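Local coordinates for protein type II restriction enzyme ngomi (Neisseria gonorrhoeae, PDB 1FIU) that recognises the double-stranded DNA sequence 5'-GCCGGC-3' and cleaves it after the first G, working as a magnesium-dependent homotetramer, at the interface of chains A and B and the interface of chains A and C. Numbering follows the deposited sequence. Chains: chain A/B/C, Type II restriction enzyme ngomi.

Contact 1: the interface of chains A and B. Residues chain A 153, 159-160, 164-165, 171; chain B 3-6, 84, 282.
A:Leu159 and B:Phe5 both set CG anti to the carbonyl carbon and beside the backbone N, at chi1 -55° and -77°, and this brings the isobutyl group of one chain over the ring of the other. In NgoMIV, a homotetrameric type II restriction endonuclease of the NgoMIV family, this patch belongs to a two-fold symmetric subunit interface: a loop of one chain, following helix 150-153, packs on the start of helix 4-18 of its partner. A:Leu159 CB lies over the centre of the B:Phe5 ring, 4.2 Å above its plane, and B:Leu84 and B:Leu282 of the same chain border the ring at its edge. Alongside, the side chain of A:Val160 runs in the same direction as the ring, with its CG1 methyl 3.5 Å from B:Phe5 CD1. The two branches of A:Leu159 part company: CD1 turns to B:Leu84 CD2 at 3.7 Å, while CD2 reaches B:Leu4 CD1 at 3.8 Å. A backbone hydrogen bond runs from B:Phe5 N to A:Leu159 O, 3.0 Å long, and ties the first turn of the helix to the loop. At the next helix residue, the B:Thr6 hydroxyl OG1 rests against aliphatic carbon, 3.2 Å from A:Ile164 CB, and the A:Ile164 CD1 methyl touches B:Thr6 CA. Beyond the phenyl ring, A:Ile153 and B:Leu282 meet tip to tip through methyl groups, and B:Leu282 CD1 also touches A:Ala165 CB. Behind this surface A:Arg171 acts as a second-shell support. Its NH1 donates hydrogen bonds to two backbone oxygens: that of A:Ile164 lies in the guanidinium plane, that of A:Ala165 is tilted from it, with NH1 above that carbonyl's plane. A:Val160 CG2 covers one guanidinium face, centred 3.7 Å above it, which couples the arginine to the valine that flanks the ring.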
# COMPACT_ATOMS: atom_id res chain seq x y z
N ILE A 153 -34.01 -1.86 14.03
CA ILE A 153 -33.88 -2.41 12.68
C ILE A 153 -35.28 -2.74 12.19
O ILE A 153 -35.64 -2.47 11.04
CB ILE A 153 -32.98 -3.69 12.67
CG1 ILE A 153 -31.53 -3.27 12.94
CG2 ILE A 153 -33.06 -4.42 11.29
CD1 ILE A 153 -30.58 -4.42 13.26
N LEU A 159 -37.95 -7.34 9.88
CA LEU A 159 -36.80 -7.66 9.02
C LEU A 159 -35.88 -8.77 9.53
O LEU A 159 -35.42 -9.60 8.75
CB LEU A 159 -35.96 -6.41 8.76
CG LEU A 159 -36.65 -5.16 8.19
CD1 LEU A 159 -35.58 -4.07 7.92
CD2 LEU A 159 -37.39 -5.51 6.91
N VAL A 160 -35.60 -8.78 10.83
CA VAL A 160 -34.70 -9.78 11.39
C VAL A 160 -35.15 -10.38 12.73
O VAL A 160 -35.92 -9.78 13.48
CB VAL A 160 -33.26 -9.20 11.63
CG1 VAL A 160 -32.68 -8.62 10.32
CG2 VAL A 160 -33.30 -8.10 12.74
N ILE A 164 -31.07 -14.85 11.60
CA ILE A 164 -30.73 -14.30 10.28
C ILE A 164 -29.86 -13.06 10.49
O ILE A 164 -30.01 -12.39 11.50
CB ILE A 164 -32.03 -13.93 9.51
CG1 ILE A 164 -31.72 -13.51 8.07
CG2 ILE A 164 -32.78 -12.81 10.24
CD1 ILE A 164 -31.42 -14.69 7.13
N ALA A 165 -28.95 -12.76 9.55
CA ALA A 165 -28.08 -11.57 9.67
C ALA A 165 -27.43 -11.53 11.05
O ALA A 165 -27.35 -10.47 11.71
CB ALA A 165 -28.90 -10.29 9.43
N ARG A 171 -25.60 -4.87 14.79
CA ARG A 171 -26.41 -5.49 15.83
C ARG A 171 -25.73 -5.60 17.17
O ARG A 171 -24.62 -6.09 17.29
CB ARG A 171 -26.94 -6.84 15.34
CG ARG A 171 -27.92 -6.61 14.20
CD ARG A 171 -28.49 -7.90 13.65
NE ARG A 171 -29.54 -8.43 14.52
CZ ARG A 171 -30.18 -9.56 14.27
NH1 ARG A 171 -29.85 -10.26 13.19
NH2 ARG A 171 -31.15 -9.98 15.08
N PRO B 3 -39.11 -13.56 9.09
CA PRO B 3 -38.51 -12.21 8.98
C PRO B 3 -38.28 -11.94 7.50
O PRO B 3 -37.95 -12.87 6.75
CB PRO B 3 -37.19 -12.33 9.75
CG PRO B 3 -37.43 -13.44 10.72
CD PRO B 3 -38.25 -14.43 9.92
N LEU B 4 -38.40 -10.68 7.08
CA LEU B 4 -38.24 -10.38 5.66
C LEU B 4 -36.83 -10.66 5.12
O LEU B 4 -36.69 -11.07 3.97
CB LEU B 4 -38.65 -8.93 5.34
CG LEU B 4 -40.14 -8.56 5.49
CD1 LEU B 4 -40.35 -7.10 5.04
CD2 LEU B 4 -41.00 -9.49 4.65
N PHE B 5 -35.79 -10.45 5.92
CA PHE B 5 -34.46 -10.75 5.39
C PHE B 5 -34.30 -12.27 5.20
O PHE B 5 -33.55 -12.72 4.35
CB PHE B 5 -33.35 -10.20 6.29
CG PHE B 5 -33.13 -8.71 6.15
CD1 PHE B 5 -32.13 -8.08 6.87
CD2 PHE B 5 -33.93 -7.94 5.30
CE1 PHE B 5 -31.90 -6.70 6.74
CE2 PHE B 5 -33.71 -6.55 5.16
CZ PHE B 5 -32.69 -5.94 5.89
N THR B 6 -34.99 -13.05 6.01
CA THR B 6 -34.93 -14.51 5.88
C THR B 6 -35.68 -14.89 4.59
O THR B 6 -35.22 -15.76 3.83
CB THR B 6 -35.59 -15.17 7.11
OG1 THR B 6 -34.86 -14.76 8.28
CG2 THR B 6 -35.60 -16.71 6.99
N LEU B 84 -33.97 -0.56 4.68
CA LEU B 84 -33.20 0.07 5.75
C LEU B 84 -33.13 1.61 5.67
O LEU B 84 -32.27 2.22 6.30
CB LEU B 84 -31.79 -0.54 5.79
CG LEU B 84 -31.75 -2.07 5.96
CD1 LEU B 84 -30.31 -2.61 5.81
CD2 LEU B 84 -32.31 -2.45 7.36
N LEU B 282 -27.41 -5.06 5.97
CA LEU B 282 -27.18 -4.29 7.19
C LEU B 282 -25.75 -3.73 7.28
O LEU B 282 -25.55 -2.63 7.78
CB LEU B 282 -27.49 -5.15 8.45
CG LEU B 282 -28.96 -5.10 8.86
CD1 LEU B 282 -29.24 -6.29 9.82
CD2 LEU B 282 -29.29 -3.75 9.54

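Contact 2: the interface of chains A and C. Residues chain A 203, 207, 237; chain C 203, 207, 237.
A:Leu203 and C:Leu203 meet tip to tip where two copies of helix 197-208 face each other in the NgoMIV tetramer. This is the tight end of the patch, with A:Leu203 CD1 and C:Leu203 CD2 3.3 Å apart. The two copies are modelled in different rotamers: in chain A, CG stands anti to the carbonyl carbon (chi1 -79°), whereas in chain C it stands anti to the backbone N (chi1 -172°). As modelled, the leucine pair departs locally from the two-fold symmetry, CD1 from chain A meeting CD2 from chain C. The C:Leu203 branch, however, also crowds the poorly ordered C:Arg207 of its own chain too closely, and its placement, with the detail of the packing and of the asymmetry, is doubtful. One helical turn on, the extended A:Arg207 slides past C:Leu203 in the opposite direction, and its guanidinium meets C:Glu237 tip to tip. The salt bridge joins NH1 of A:Arg207 to the carboxylate oxygen OE2 of C:Glu237 at 2.7 Å, with the guanidinium and carboxylate planes nearly coplanar. C:Glu237 is bent at chi2 (90°), which turns its carboxylate toward the arginine, and NH1 approaches OE2 almost along the C-O axis. The twin bridge, from C:Arg207 NH1 to A:Glu237 OE2, is longer at 3.0 Å and less straight, with OE2 tilted from the guanidinium plane. Because C:Arg207 is poorly ordered, this flank is the looser one and its exact geometry is less certain. The opposed carboxylates would be expected to offset the like charges of the arginines, whose guanidinium nitrogens A:Arg207 NH2 and C:Arg207 NH2 stand 4.4 Å apart.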
# COMPACT_ATOMS: atom_id res chain seq x y z
N LEU A 203 -2.68 5.20 6.74
CA LEU A 203 -2.36 3.90 6.15
C LEU A 203 -2.57 2.77 7.13
O LEU A 203 -2.95 1.67 6.73
CB LEU A 203 -0.94 3.87 5.59
CG LEU A 203 -0.91 4.58 4.23
CD1 LEU A 203 0.51 4.92 3.84
CD2 LEU A 203 -1.57 3.68 3.17
N ARG A 207 -4.82 -0.41 6.27
CA ARG A 207 -4.24 -1.75 6.29
C ARG A 207 -4.78 -2.74 7.29
O ARG A 207 -4.75 -3.95 7.04
CB ARG A 207 -2.72 -1.65 6.47
CG ARG A 207 -2.03 -1.03 5.27
CD ARG A 207 -0.54 -0.81 5.49
NE ARG A 207 0.07 -0.31 4.26
CZ ARG A 207 1.31 0.17 4.17
NH1 ARG A 207 2.08 0.23 5.25
NH2 ARG A 207 1.76 0.62 3.00
N GLU A 237 -4.32 7.98 1.42
CA GLU A 237 -4.23 7.96 2.89
C GLU A 237 -5.28 8.84 3.56
O GLU A 237 -5.97 8.41 4.49
CB GLU A 237 -2.86 8.48 3.34
CG GLU A 237 -1.65 7.75 2.79
CD GLU A 237 -1.04 8.40 1.54
OE1 GLU A 237 -1.21 9.62 1.27
OE2 GLU A 237 -0.34 7.66 0.83
N LEU C 203 7.37 4.95 0.91
CA LEU C 203 6.20 4.50 0.15
C LEU C 203 6.21 5.12 -1.25
O LEU C 203 5.84 4.44 -2.23
CB LEU C 203 4.92 4.89 0.87
CG LEU C 203 3.62 4.33 0.32
CD1 LEU C 203 3.65 2.80 0.38
CD2 LEU C 203 2.47 4.89 1.14
N ARG C 207 5.96 2.89 -4.57
CA ARG C 207 4.84 3.04 -5.49
C ARG C 207 5.15 3.48 -6.90
O ARG C 207 4.46 3.09 -7.83
CB ARG C 207 3.79 3.99 -4.88
CG ARG C 207 3.10 3.38 -3.66
CD ARG C 207 2.09 4.31 -2.96
NE ARG C 207 1.42 3.58 -1.88
CZ ARG C 207 0.58 4.12 -1.00
NH1 ARG C 207 0.28 5.41 -1.06
NH2 ARG C 207 0.04 3.36 -0.05
N GLU C 237 7.84 -0.21 4.50
CA GLU C 237 8.36 1.06 3.99
C GLU C 237 9.87 1.14 4.11
O GLU C 237 10.56 1.51 3.15
CB GLU C 237 7.79 2.25 4.79
CG GLU C 237 6.28 2.39 4.85
CD GLU C 237 5.61 1.66 6.03
OE1 GLU C 237 6.23 1.46 7.11
OE2 GLU C 237 4.42 1.33 5.88

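The C-alpha centres of contact 1 and contact 2 lie about 37 Å apart, and the two share no residue. Chain A takes part in both, through different elements: helix 150-153 and the loop after it in contact 1 and, in the twin, helix 4-18 and helix 280-283; helix 197-208 and a loop residue near strand 240-243 in contact 2. Each subunit can therefore engage two neighbours at once, consistent with assembly of the homotetramer. The chemistry also differs, contact 1 being mostly apolar, contact 2 pairing leucines with salt bridges. Contact 1 has a twin with the chains exchanged, whereas contact 2 lies across its own two-fold axis and contains both halves.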